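Local coordinates for dihydrodipicolinate synthase family protein (Sinorhizobium meliloti, PDB 4DNH) that is of unknown function but folds as a TIM barrel and may be an aldolase-like enzyme related to dihydrodipicolinate synthase, at residues I59-T64 / A96-R101; A85-G90 / E140-A145; G201-A206 / K213-V218; G255-Y260 / H314-P319; L263-E268 / G299-L304. All coordinates share one frame; numbering follows the deposited sequence.

Contact 1: I59-T64 / A96-R101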
# COMPACT_ATOMS: atom_id res chain seq x y z
N ILE A 59 10.40 -14.23 7.53
CA ILE A 59 10.55 -13.38 6.35
C ILE A 59 11.78 -13.75 5.54
O ILE A 59 12.83 -14.09 6.08
CB ILE A 59 10.60 -11.89 6.77
CG1 ILE A 59 9.26 -11.48 7.41
CG2 ILE A 59 10.92 -10.98 5.58
CD1 ILE A 59 9.29 -10.17 8.18
N ASP A 60 11.64 -13.71 4.22
CA ASP A 60 12.78 -13.83 3.35
C ASP A 60 13.32 -12.42 3.10
O ASP A 60 12.80 -11.71 2.25
CB ASP A 60 12.35 -14.50 2.05
CG ASP A 60 13.49 -14.67 1.07
OD1 ASP A 60 14.60 -14.16 1.34
OD2 ASP A 60 13.28 -15.31 0.03
N TRP A 61 14.34 -12.02 3.83
CA TRP A 61 14.91 -10.66 3.68
C TRP A 61 15.44 -10.33 2.30
O TRP A 61 15.17 -9.26 1.77
CB TRP A 61 15.96 -10.42 4.73
CG TRP A 61 15.37 -10.59 6.10
CD1 TRP A 61 15.57 -11.63 7.00
CD2 TRP A 61 14.40 -9.70 6.76
NE1 TRP A 61 14.85 -11.43 8.15
CE2 TRP A 61 14.12 -10.30 8.06
CE3 TRP A 61 13.79 -8.50 6.41
CZ2 TRP A 61 13.24 -9.72 8.96
CZ3 TRP A 61 12.91 -7.92 7.33
CH2 TRP A 61 12.64 -8.52 8.57
N GLU A 62 16.18 -11.26 1.71
CA GLU A 62 16.78 -11.06 0.41
C GLU A 62 15.69 -10.79 -0.62
O GLU A 62 15.73 -9.79 -1.34
CB GLU A 62 17.63 -12.28 0.03
CG GLU A 62 18.52 -12.08 -1.19
CD GLU A 62 17.94 -12.67 -2.49
OE1 GLU A 62 16.73 -12.96 -2.57
OE2 GLU A 62 18.73 -12.85 -3.45
N ARG A 63 14.68 -11.66 -0.67
CA ARG A 63 13.61 -11.48 -1.61
C ARG A 63 12.77 -10.22 -1.32
O ARG A 63 12.35 -9.52 -2.25
CB ARG A 63 12.75 -12.73 -1.65
CG ARG A 63 12.18 -13.04 -3.02
CD ARG A 63 13.11 -13.92 -3.85
NE ARG A 63 14.35 -13.25 -4.23
CZ ARG A 63 14.49 -12.39 -5.23
NH1 ARG A 63 13.46 -12.05 -6.00
NH2 ARG A 63 15.68 -11.84 -5.47
N THR A 64 12.53 -9.92 -0.04
CA THR A 64 11.78 -8.72 0.35
C THR A 64 12.51 -7.44 -0.05
O THR A 64 11.92 -6.54 -0.64
CB THR A 64 11.48 -8.71 1.86
OG1 THR A 64 10.64 -9.82 2.18
CG2 THR A 64 10.80 -7.43 2.30
N ALA A 96 8.31 -5.47 11.85
CA ALA A 96 8.13 -4.20 11.16
C ALA A 96 9.33 -3.27 11.38
O ALA A 96 9.83 -2.66 10.44
CB ALA A 96 6.83 -3.53 11.58
N ARG A 97 9.77 -3.17 12.63
CA ARG A 97 10.97 -2.42 13.01
C ARG A 97 12.20 -2.97 12.27
O ARG A 97 13.01 -2.20 11.74
CB ARG A 97 11.16 -2.51 14.53
CG ARG A 97 12.27 -1.64 15.09
CD ARG A 97 12.69 -2.10 16.47
NE ARG A 97 13.73 -1.22 17.01
CZ ARG A 97 13.64 -0.56 18.17
NH1 ARG A 97 12.57 -0.69 18.95
NH2 ARG A 97 14.65 0.23 18.54
N GLU A 98 12.33 -4.29 12.20
CA GLU A 98 13.47 -4.88 11.51
C GLU A 98 13.42 -4.59 10.02
O GLU A 98 14.44 -4.28 9.41
CB GLU A 98 13.56 -6.37 11.82
CG GLU A 98 14.71 -7.12 11.16
CD GLU A 98 16.09 -6.75 11.69
OE1 GLU A 98 16.25 -5.71 12.38
OE2 GLU A 98 17.04 -7.52 11.39
N LEU A 99 12.23 -4.62 9.43
CA LEU A 99 12.09 -4.36 8.00
C LEU A 99 12.44 -2.91 7.70
O LEU A 99 13.15 -2.61 6.74
CB LEU A 99 10.68 -4.70 7.54
CG LEU A 99 10.27 -4.46 6.10
CD1 LEU A 99 11.27 -5.04 5.10
CD2 LEU A 99 8.88 -5.06 5.89
N ILE A 100 11.96 -2.02 8.55
CA ILE A 100 12.30 -0.62 8.47
C ILE A 100 13.82 -0.41 8.55
O ILE A 100 14.40 0.26 7.72
CB ILE A 100 11.53 0.20 9.53
CG1 ILE A 100 10.04 0.24 9.14
CG2 ILE A 100 12.12 1.60 9.66
CD1 ILE A 100 9.12 0.91 10.15
N ARG A 101 14.47 -1.03 9.54
CA ARG A 101 15.92 -0.97 9.70
C ARG A 101 16.71 -1.45 8.47
O ARG A 101 17.58 -0.73 7.97
CB ARG A 101 16.33 -1.75 10.96
CG ARG A 101 17.81 -1.69 11.30
CD ARG A 101 18.20 -2.85 12.19
NE ARG A 101 19.55 -3.29 11.87
CZ ARG A 101 19.88 -4.45 11.31
NH1 ARG A 101 18.96 -5.36 11.02
NH2 ARG A 101 21.15 -4.71 11.05

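Contact 2: A85-G90 / E140-A145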
# COMPACT_ATOMS: atom_id res chain seq x y z
N ALA A 85 2.29 -4.40 3.70
CA ALA A 85 3.30 -5.33 4.22
C ALA A 85 2.69 -6.12 5.36
O ALA A 85 3.39 -6.78 6.11
CB ALA A 85 4.55 -4.59 4.67
N GLN A 86 1.36 -6.00 5.48
CA GLN A 86 0.53 -6.80 6.39
C GLN A 86 0.65 -6.37 7.83
O GLN A 86 0.35 -7.15 8.73
CB GLN A 86 0.76 -8.31 6.22
CG GLN A 86 0.11 -8.86 4.96
CD GLN A 86 0.63 -10.23 4.55
OE1 GLN A 86 1.51 -10.34 3.69
NE2 GLN A 86 0.08 -11.28 5.16
N ARG A 87 1.11 -5.13 8.01
CA ARG A 87 1.20 -4.46 9.31
C ARG A 87 -0.12 -4.60 10.09
O ARG A 87 -1.20 -4.39 9.53
CB ARG A 87 1.52 -2.98 9.09
CG ARG A 87 1.91 -2.21 10.35
CD ARG A 87 3.35 -2.49 10.74
NE ARG A 87 3.79 -1.63 11.82
CZ ARG A 87 4.49 -0.50 11.66
NH1 ARG A 87 4.82 0.21 12.73
NH2 ARG A 87 4.87 -0.09 10.44
N GLY A 88 -0.03 -4.96 11.37
CA GLY A 88 -1.23 -5.13 12.21
C GLY A 88 -2.08 -6.37 11.92
O GLY A 88 -2.99 -6.68 12.68
N MSE A 89 -1.77 -7.08 10.83
CA MSE A 89 -2.55 -8.23 10.35
C MSE A 89 -1.60 -9.31 9.87
O MSE A 89 -1.71 -9.82 8.74
CB MSE A 89 -3.52 -7.72 9.27
CG MSE A 89 -4.80 -8.57 9.21
SE MSE A 89 -5.88 -8.16 7.59
CE MSE A 89 -5.84 -9.87 6.61
N GLY A 90 -0.66 -9.68 10.73
CA GLY A 90 0.38 -10.65 10.39
C GLY A 90 1.81 -10.19 10.65
O GLY A 90 2.68 -11.00 11.01
N GLU A 140 5.62 7.53 20.46
CA GLU A 140 6.98 8.03 20.55
C GLU A 140 8.02 6.90 20.54
O GLU A 140 9.11 7.08 19.99
CB GLU A 140 7.16 9.02 21.72
CG GLU A 140 7.07 8.45 23.13
CD GLU A 140 7.13 9.56 24.19
OE1 GLU A 140 8.21 9.72 24.82
OE2 GLU A 140 6.11 10.27 24.38
N SER A 141 7.65 5.75 21.10
CA SER A 141 8.55 4.60 21.11
C SER A 141 8.92 4.21 19.68
O SER A 141 10.10 4.09 19.35
CB SER A 141 7.89 3.44 21.86
OG SER A 141 8.75 2.32 21.96
N GLN A 142 7.90 4.04 18.83
CA GLN A 142 8.12 3.65 17.44
C GLN A 142 8.74 4.77 16.63
O GLN A 142 9.65 4.52 15.83
CB GLN A 142 6.82 3.20 16.77
CG GLN A 142 6.08 2.07 17.45
CD GLN A 142 5.17 1.31 16.49
OE1 GLN A 142 5.06 1.65 15.31
NE2 GLN A 142 4.52 0.28 17.00
N ILE A 143 8.25 6.00 16.81
CA ILE A 143 8.80 7.18 16.15
C ILE A 143 10.30 7.34 16.43
O ILE A 143 11.08 7.58 15.51
CB ILE A 143 8.03 8.48 16.52
CG1 ILE A 143 6.71 8.52 15.75
CG2 ILE A 143 8.85 9.74 16.25
CD1 ILE A 143 5.66 9.40 16.38
N GLU A 144 10.69 7.19 17.69
CA GLU A 144 12.10 7.33 18.07
C GLU A 144 12.93 6.21 17.47
O GLU A 144 14.03 6.45 16.95
CB GLU A 144 12.27 7.41 19.59
CG GLU A 144 11.94 8.79 20.17
CD GLU A 144 11.79 8.79 21.69
OE1 GLU A 144 11.74 7.70 22.31
OE2 GLU A 144 11.71 9.91 22.26
N ALA A 145 12.40 4.99 17.51
CA ALA A 145 13.06 3.85 16.88
C ALA A 145 13.35 4.13 15.40
O ALA A 145 14.48 3.92 14.95
CB ALA A 145 12.21 2.60 17.03

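Contact 3: G201-A206 / K213-V218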
# COMPACT_ATOMS: atom_id res chain seq x y z
N GLY A 201 -14.60 4.50 13.20
CA GLY A 201 -14.90 5.86 13.66
C GLY A 201 -13.68 6.67 14.06
O GLY A 201 -13.72 7.42 15.03
N TYR A 202 -12.59 6.54 13.30
CA TYR A 202 -11.36 7.27 13.59
C TYR A 202 -11.54 8.79 13.43
O TYR A 202 -12.31 9.24 12.57
CB TYR A 202 -10.20 6.75 12.73
CG TYR A 202 -8.84 6.94 13.36
CD1 TYR A 202 -8.39 6.07 14.35
CD2 TYR A 202 -8.01 7.99 12.98
CE1 TYR A 202 -7.14 6.24 14.94
CE2 TYR A 202 -6.76 8.17 13.56
CZ TYR A 202 -6.33 7.29 14.54
OH TYR A 202 -5.10 7.47 15.12
N TRP A 203 -10.85 9.56 14.28
CA TRP A 203 -10.99 11.02 14.47
C TRP A 203 -12.10 11.42 15.41
O TRP A 203 -12.23 12.60 15.75
CB TRP A 203 -11.07 11.79 13.15
CG TRP A 203 -9.89 11.52 12.24
CD1 TRP A 203 -9.91 10.89 11.00
CD2 TRP A 203 -8.47 11.83 12.49
NE1 TRP A 203 -8.64 10.81 10.48
CE2 TRP A 203 -7.74 11.35 11.31
CE3 TRP A 203 -7.77 12.45 13.51
CZ2 TRP A 203 -6.36 11.48 11.20
CZ3 TRP A 203 -6.38 12.58 13.39
CH2 TRP A 203 -5.70 12.10 12.26
N GLY A 204 -12.91 10.45 15.83
CA GLY A 204 -13.94 10.68 16.84
C GLY A 204 -15.38 10.70 16.37
O GLY A 204 -16.28 10.95 17.16
N ASN A 205 -15.60 10.44 15.08
CA ASN A 205 -16.95 10.37 14.53
C ASN A 205 -17.16 9.19 13.60
O ASN A 205 -16.29 8.86 12.78
CB ASN A 205 -17.32 11.67 13.82
CG ASN A 205 -18.82 11.89 13.73
OD1 ASN A 205 -19.57 11.01 13.29
ND2 ASN A 205 -19.26 13.06 14.17
N ALA A 206 -18.33 8.56 13.70
CA ALA A 206 -18.69 7.42 12.85
C ALA A 206 -18.94 7.85 11.39
O ALA A 206 -18.85 7.04 10.46
CB ALA A 206 -19.89 6.68 13.43
N LYS A 213 -13.50 16.85 9.27
CA LYS A 213 -13.37 18.15 9.95
C LYS A 213 -12.26 18.15 11.02
O LYS A 213 -11.42 19.04 11.06
CB LYS A 213 -14.71 18.54 10.60
CG LYS A 213 -14.85 20.00 11.01
CD LYS A 213 -15.94 20.15 12.08
CE LYS A 213 -17.03 21.14 11.67
NZ LYS A 213 -16.57 22.56 11.61
N THR A 214 -12.28 17.13 11.88
CA THR A 214 -11.29 16.97 12.93
C THR A 214 -9.91 16.75 12.33
O THR A 214 -8.92 17.27 12.84
CB THR A 214 -11.63 15.75 13.82
OG1 THR A 214 -13.03 15.72 14.09
CG2 THR A 214 -10.88 15.82 15.15
N CYS A 215 -9.87 15.97 11.25
CA CYS A 215 -8.62 15.63 10.58
C CYS A 215 -7.98 16.86 9.95
O CYS A 215 -6.78 17.10 10.12
CB CYS A 215 -8.87 14.56 9.52
SG CYS A 215 -7.36 13.99 8.74
N LEU A 216 -8.80 17.63 9.23
CA LEU A 216 -8.38 18.89 8.65
C LEU A 216 -7.83 19.85 9.71
O LEU A 216 -6.81 20.49 9.49
CB LEU A 216 -9.53 19.54 7.86
CG LEU A 216 -9.84 18.96 6.48
CD1 LEU A 216 -11.04 19.63 5.84
CD2 LEU A 216 -8.62 19.04 5.55
N ASP A 217 -8.51 19.93 10.85
CA ASP A 217 -8.11 20.80 11.96
C ASP A 217 -6.69 20.50 12.47
O ASP A 217 -5.91 21.42 12.74
CB ASP A 217 -9.13 20.74 13.11
CG ASP A 217 -10.39 21.58 12.83
OD1 ASP A 217 -10.41 22.38 11.87
OD2 ASP A 217 -11.36 21.46 13.60
N VAL A 218 -6.35 19.21 12.58
CA VAL A 218 -5.01 18.78 12.98
C VAL A 218 -3.94 19.26 11.98
O VAL A 218 -2.93 19.84 12.39
CB VAL A 218 -4.93 17.24 13.12
CG1 VAL A 218 -3.51 16.82 13.45
CG2 VAL A 218 -5.89 16.74 14.18

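Contact 4: G255-Y260 / H314-P319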
# COMPACT_ATOMS: atom_id res chain seq x y z
N GLY A 255 -4.82 6.99 -1.65
CA GLY A 255 -4.71 5.67 -1.08
C GLY A 255 -5.81 4.87 -1.70
O GLY A 255 -6.02 3.71 -1.36
N ASP A 256 -6.50 5.52 -2.63
CA ASP A 256 -7.66 4.98 -3.30
C ASP A 256 -7.23 4.11 -4.48
O ASP A 256 -7.01 4.60 -5.59
CB ASP A 256 -8.54 6.14 -3.77
CG ASP A 256 -9.94 5.71 -4.17
OD1 ASP A 256 -10.07 4.66 -4.81
OD2 ASP A 256 -10.90 6.46 -3.85
N ASP A 257 -7.12 2.80 -4.23
CA ASP A 257 -6.77 1.84 -5.28
C ASP A 257 -7.90 1.54 -6.28
O ASP A 257 -7.71 0.77 -7.23
CB ASP A 257 -6.26 0.53 -4.66
CG ASP A 257 -5.06 0.74 -3.72
OD1 ASP A 257 -3.91 0.83 -4.21
OD2 ASP A 257 -5.26 0.78 -2.49
N PHE A 258 -9.07 2.15 -6.08
CA PHE A 258 -10.18 2.02 -7.04
C PHE A 258 -10.19 3.14 -8.08
O PHE A 258 -10.69 2.96 -9.19
CB PHE A 258 -11.52 2.03 -6.31
CG PHE A 258 -12.04 0.67 -5.99
CD1 PHE A 258 -11.43 -0.12 -5.02
CD2 PHE A 258 -13.18 0.18 -6.64
CE1 PHE A 258 -11.92 -1.38 -4.72
CE2 PHE A 258 -13.68 -1.08 -6.34
CZ PHE A 258 -13.05 -1.85 -5.37
N ASN A 259 -9.60 4.28 -7.70
CA ASN A 259 -9.77 5.55 -8.42
C ASN A 259 -8.51 6.37 -8.69
O ASN A 259 -8.60 7.52 -9.13
CB ASN A 259 -10.75 6.39 -7.64
CG ASN A 259 -12.12 5.78 -7.64
OD1 ASN A 259 -12.68 5.52 -8.70
ND2 ASN A 259 -12.66 5.49 -6.46
N TYR A 260 -7.35 5.76 -8.45
CA TYR A 260 -6.04 6.40 -8.58
C TYR A 260 -5.76 7.14 -9.90
O TYR A 260 -5.22 8.25 -9.89
CB TYR A 260 -4.93 5.38 -8.29
CG TYR A 260 -4.96 4.12 -9.15
CD1 TYR A 260 -5.79 3.05 -8.82
CD2 TYR A 260 -4.12 4.00 -10.26
CE1 TYR A 260 -5.81 1.90 -9.61
CE2 TYR A 260 -4.14 2.86 -11.06
CZ TYR A 260 -4.98 1.81 -10.73
OH TYR A 260 -4.99 0.66 -11.52
N HIS A 314 -10.52 -5.44 -8.96
CA HIS A 314 -10.66 -6.86 -8.70
C HIS A 314 -9.81 -7.30 -7.53
O HIS A 314 -10.29 -8.00 -6.63
CB HIS A 314 -10.35 -7.66 -9.96
CG HIS A 314 -10.37 -9.16 -9.73
ND1 HIS A 314 -11.51 -9.88 -9.70
CD2 HIS A 314 -9.32 -10.07 -9.52
CE1 HIS A 314 -11.23 -11.18 -9.49
NE2 HIS A 314 -9.89 -11.30 -9.38
N ILE A 315 -8.55 -6.87 -7.52
CA ILE A 315 -7.62 -7.19 -6.44
C ILE A 315 -8.12 -6.68 -5.09
O ILE A 315 -7.97 -7.37 -4.07
CB ILE A 315 -6.20 -6.68 -6.73
CG1 ILE A 315 -5.58 -7.49 -7.88
CG2 ILE A 315 -5.34 -6.78 -5.47
CD1 ILE A 315 -4.24 -6.97 -8.37
N PHE A 316 -8.74 -5.50 -5.10
CA PHE A 316 -9.23 -4.88 -3.86
C PHE A 316 -10.71 -5.11 -3.58
O PHE A 316 -11.30 -4.42 -2.75
CB PHE A 316 -8.95 -3.38 -3.86
CG PHE A 316 -7.51 -3.04 -3.64
CD1 PHE A 316 -6.56 -3.26 -4.64
CD2 PHE A 316 -7.10 -2.48 -2.44
CE1 PHE A 316 -5.23 -2.93 -4.44
CE2 PHE A 316 -5.78 -2.16 -2.22
CZ PHE A 316 -4.84 -2.38 -3.22
N LYS A 317 -11.31 -6.08 -4.25
CA LYS A 317 -12.74 -6.28 -4.06
C LYS A 317 -13.10 -6.86 -2.70
O LYS A 317 -12.26 -7.49 -2.03
CB LYS A 317 -13.36 -7.07 -5.21
CG LYS A 317 -13.32 -8.57 -5.10
CD LYS A 317 -13.85 -9.09 -6.42
CE LYS A 317 -14.80 -10.24 -6.22
NZ LYS A 317 -15.46 -10.52 -7.52
N ALA A 318 -14.34 -6.62 -2.29
CA ALA A 318 -14.85 -7.09 -1.01
C ALA A 318 -14.75 -8.63 -0.91
O ALA A 318 -15.10 -9.33 -1.86
CB ALA A 318 -16.29 -6.62 -0.83
N PRO A 319 -14.24 -9.15 0.23
CA PRO A 319 -13.67 -8.44 1.40
C PRO A 319 -12.28 -7.86 1.11
O PRO A 319 -11.33 -8.60 0.83
CB PRO A 319 -13.58 -9.52 2.49
CG PRO A 319 -13.52 -10.80 1.72
CD PRO A 319 -14.37 -10.60 0.50

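Contact 5: L263-E268 / G299-L304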
# COMPACT_ATOMS: atom_id res chain seq x y z
N LEU A 263 -7.74 10.41 -9.95
CA LEU A 263 -7.29 11.31 -8.89
C LEU A 263 -5.88 11.85 -9.11
O LEU A 263 -5.64 13.04 -8.89
CB LEU A 263 -7.40 10.63 -7.52
CG LEU A 263 -8.79 10.14 -7.11
CD1 LEU A 263 -8.69 9.12 -5.98
CD2 LEU A 263 -9.66 11.31 -6.70
N ILE A 264 -4.95 10.98 -9.56
CA ILE A 264 -3.57 11.39 -9.85
C ILE A 264 -3.52 12.44 -10.97
O ILE A 264 -2.86 13.47 -10.82
CB ILE A 264 -2.65 10.17 -10.11
CG1 ILE A 264 -2.57 9.31 -8.84
CG2 ILE A 264 -1.24 10.60 -10.48
CD1 ILE A 264 -1.94 7.94 -9.02
N ALA A 265 -4.24 12.20 -12.07
CA ALA A 265 -4.37 13.18 -13.16
C ALA A 265 -5.04 14.47 -12.67
O ALA A 265 -4.68 15.56 -13.10
CB ALA A 265 -5.15 12.59 -14.33
N GLY A 266 -6.00 14.34 -11.76
CA GLY A 266 -6.66 15.50 -11.16
C GLY A 266 -7.72 16.18 -12.00
O GLY A 266 -8.03 15.77 -13.12
N ASP A 267 -8.29 17.24 -11.43
CA ASP A 267 -9.29 18.04 -12.11
C ASP A 267 -8.80 19.46 -12.37
O ASP A 267 -7.60 19.74 -12.25
CB ASP A 267 -10.62 18.05 -11.34
CG ASP A 267 -10.43 18.05 -9.81
OD1 ASP A 267 -9.56 18.78 -9.29
OD2 ASP A 267 -11.20 17.31 -9.14
N GLU A 268 -9.74 20.33 -12.73
CA GLU A 268 -9.48 21.74 -12.96
C GLU A 268 -9.16 22.53 -11.68
O GLU A 268 -8.91 23.74 -11.74
CB GLU A 268 -10.69 22.37 -13.68
CG GLU A 268 -10.88 21.87 -15.11
CD GLU A 268 -12.21 22.27 -15.73
OE1 GLU A 268 -12.59 23.47 -15.65
OE2 GLU A 268 -12.88 21.39 -16.31
N GLY A 299 -2.72 11.77 -22.53
CA GLY A 299 -3.32 10.71 -23.33
C GLY A 299 -2.67 9.36 -23.09
O GLY A 299 -3.36 8.36 -22.86
N GLU A 300 -1.34 9.31 -23.12
CA GLU A 300 -0.63 8.05 -22.90
C GLU A 300 -0.72 7.56 -21.44
O GLU A 300 -0.81 6.35 -21.19
CB GLU A 300 0.81 8.11 -23.40
CG GLU A 300 1.30 6.77 -23.94
CD GLU A 300 2.82 6.69 -24.08
OE1 GLU A 300 3.47 7.72 -24.36
OE2 GLU A 300 3.37 5.57 -23.90
N PHE A 301 -0.70 8.50 -20.50
CA PHE A 301 -0.97 8.20 -19.10
C PHE A 301 -2.20 7.30 -18.94
O PHE A 301 -2.10 6.21 -18.34
CB PHE A 301 -1.17 9.50 -18.33
CG PHE A 301 -1.61 9.32 -16.89
CD1 PHE A 301 -0.68 9.07 -15.89
CD2 PHE A 301 -2.96 9.44 -16.54
CE1 PHE A 301 -1.08 8.93 -14.57
CE2 PHE A 301 -3.37 9.29 -15.22
CZ PHE A 301 -2.43 9.04 -14.23
N PHE A 302 -3.35 7.74 -19.47
CA PHE A 302 -4.60 6.99 -19.38
C PHE A 302 -4.56 5.69 -20.19
O PHE A 302 -5.07 4.67 -19.73
CB PHE A 302 -5.81 7.84 -19.80
CG PHE A 302 -6.20 8.89 -18.80
CD1 PHE A 302 -6.73 8.54 -17.56
CD2 PHE A 302 -6.07 10.25 -19.10
CE1 PHE A 302 -7.10 9.50 -16.63
CE2 PHE A 302 -6.44 11.23 -18.17
CZ PHE A 302 -6.95 10.85 -16.94
N GLU A 303 -3.96 5.73 -21.38
CA GLU A 303 -3.80 4.53 -22.21
C GLU A 303 -3.08 3.42 -21.45
O GLU A 303 -3.42 2.25 -21.60
CB GLU A 303 -3.00 4.85 -23.48
CG GLU A 303 -3.81 5.41 -24.64
CD GLU A 303 -2.93 5.89 -25.79
OE1 GLU A 303 -1.71 5.59 -25.79
OE2 GLU A 303 -3.46 6.58 -26.70
N LEU A 304 -2.08 3.80 -20.66
CA LEU A 304 -1.31 2.87 -19.85
C LEU A 304 -2.05 2.45 -18.56
O LEU A 304 -2.06 1.26 -18.20
CB LEU A 304 0.06 3.47 -19.51
CG LEU A 304 1.14 3.62 -20.62
CD1 LEU A 304 2.25 4.55 -20.18
CD2 LEU A 304 1.74 2.28 -21.05

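Contact 1: I59-T64 / A96-R101
Trp-61 meets Leu-99 and Glu-98 because its CG lies beside the backbone N (chi1 -58°), which swings the indole to helix 93-108; CG of Leu-99, opposite its own backbone N (chi1 177°), sends CD1 to Thr-64 CG2, 3.7 Å away. The indole leads with the outer carbons of its six-membered ring. CZ3 touches Leu-99 CA at 3.7 Å, and Leu-99 CB lies at the ring edge, in its plane. Beside it, Trp-61 CH2 reaches Glu-98 CG at 3.6 Å. The Glu-98 carboxylate stands almost perpendicular to the indole (86°); its CB and CG lie against the outer carbons CH2 and CZ2 while OE2 pairs with Arg-101 NH1 at 2.9 Å. Arg-102 bridges both partners, with a salt bridge to Glu-98 and a cation-pi contact to Trp-61. Further along the helix, Thr-64 OG1 donates to Asp-60 O. Were Trp-61 an alanine, the methylenes of Glu-98 would probably lose their apolar partner and Arg-102 its aromatic one. Helices 61-73 and 93-108 follow the first and second barrel strands, and their pairing is that of consecutive outer helices in a (beta/alpha)8 barrel.

Contact 2: A85-G90 / E140-A145
Arg-87 and Gln-142 bury nearly equal areas and make the whole contact, bridging backbones whose nearest CA atoms, those of the same two residues, are 13.4 Å apart. Each side chain spans part of that gap, and the two arrive from opposite directions. Arg-87 starts with CG anti to the backbone N and then bends at chi2 (78°) before running out to its guanidinium; Gln-142 is extended beyond CG. Arg-87 NH1 comes to 3.0 Å from Gln-142 OE1, which sits at the edge of the guanidinium and near its plane. The two flat groups are tilted by only 20°, so the amide nearly continues the guanidinium plane. Other partners fix both ends firmly. Arg-87 NH2 is held by the carbonyls of Ser-81 and Gly-118, and NE forms a salt bridge with Asp-122; Gln-142 OE1 accepts from Gly-120 N, while NE2 bonds to His-123 and Asp-122. Asp-122 therefore engages both residues, and each of the two buried polar groups has more than one partner. Arg-87 itself rides on a type II beta turn closed by Met-89 N to Gln-86 O (3.0 Å). That turn belongs to the loop between strand 77-80 and helix 93-108, whose Trp-93 touches both side chains, so the contact ties this loop to helix 132-148 beside the end of strand 115-119.

Contact 3: G201-A206 / K213-V218
Trp-203 is packed tightly on both faces of its indole. From helix 208-221, Cys-215 CB sits 3.8 Å from the centroid of the Trp-203 five-membered ring and only 9° off its normal, a CH-pi contact; on the opposite face lies Tyr-202 CD2. Cys-215 SG, anti to its backbone N (chi1 -176°), is carried on toward the Trp-203 six-membered ring, which it approaches obliquely, 4.2 Å from its centroid. Thr-214 CG2 closes on Trp-203 O at 3.5 Å. Packing is looser at the far rim, where Val-218 CG2 stays 4.3 Å from Trp-203 CZ3, and the exposed Lys-213 and Asp-217 lie on the solvent side of the helix. A serine in place of Trp-203 would probably leave the Cys-215 thiol and the Tyr-202 ring without the aromatic surface between them. The indole also meets Trp-190 edge-to-face. A type II beta turn thus lays a tryptophan against the following helix, with a Cys sulfur-aromatic contact, where a beta-alpha loop of the TIM barrel folds back on the helix it leads into.

Contact 4: G255-Y260 / H314-P319
An Asx turn in the loop after the seventh barrel strand, 251-254, includes Asp-257, whose side chain lies over the ring of Phe-316; beta-alpha loops of this kind rim the end of a TIM barrel where active sites usually lie. The turn is made by Asp-256, whose OD1 accepts from Phe-258 N at 3.0 Å and is met nearly end-on. Both carboxylate oxygens of Asp-256 also receive weak bonds from Asn-259 ND2. Across the contact, Phe-316 is the first residue beyond helix 308-315, and its ring lies flat beneath Asp-257. Asp-257 CB stands 3.5 Å from the ring centroid of Phe-316, 8° off the normal, in a CH-pi contact. The carboxylate continues over the same ring, stacked with the planes 18° apart, and brings Asp-257 OD2 to 3.0 Å from Phe-316 CE2. The acid is held from outside as well: OD1 accepts from Ile-278 N, and OD2 bonds to a glycerol that probably came from the crystallisation liquor but may mark a pocket. Gly-255 O binds the same glycerol. Phe-316 stacks in turn with Tyr-323. Phe-258 slides past Phe-316 in the opposite sense: its CE1 lies 3.7 Å from Phe-316 CB, and the Phe-316 carbonyl oxygen sits at the Phe-258 ring edge, 3.7 Å from that same CE1.

Contact 5: L263-E268 / G299-L304
Phe-301 and Phe-302, neighbours on helix 298-305, turn their rings against each other and jointly receive Ala-265. Phe-301 CD2 lies 3.9 Å above the plane of the Phe-302 ring, over its centre, while Phe-302 CE1 sits at the edge of the Phe-301 ring, in its plane. Different first torsions permit this: CG of Phe-301 is anti to the backbone N (chi1 174°), whereas that of Phe-302 lies beside it (chi1 -73°), so two residues adjacent in sequence converge on one methyl. Ala-265 CB approaches both rings obliquely, at 3.6 Å from Phe-302 CZ and 3.9 Å from Phe-301 CE2. Ile-264 adds a looser touch, its CG2 standing 4.2 Å from Phe-301 CZ. Leu-293 packs on both Ile-264 and Phe-301, extending the apolar patch to helix 283-294. The helix bearing Ala-265 stops here: Gly-266 leaves helical geometry with a positive phi, and Asp-267 beyond it forms salt bridges with Arg-243 and Arg-244. Between helices 260-265 and 298-305 themselves, only carbon meets carbon. No hydrogen bond or salt bridge joins the two segments, so their fit rests on shape and dispersion.

Overall arrangement
All five contacts belong to one (beta/alpha)8 barrel, whose eight parallel strands run in sequential order round the sheet. Contacts 1 and 2 interleave along the chain and touch, their centres 13 Å apart; contact 1 uses helix 93-108 and contact 2 the loop that leads into it. Contact 3 follows in series, joining the loop after strand 186-191 to helix 208-221. Contact 5 is nested inside the chain loop closed by contact 4; they meet where Asp-256 packs on Leu-263, with centres 18 Å apart. Contacts 1 and 5 lie about 34 Å apart, centre to centre, on opposite sides of the chain's centre. The contacts thus join helices to helices or to beta-alpha loops at separate places on the barrel, including helices 298-305 and 308-315, which come after its last strand, 273-276.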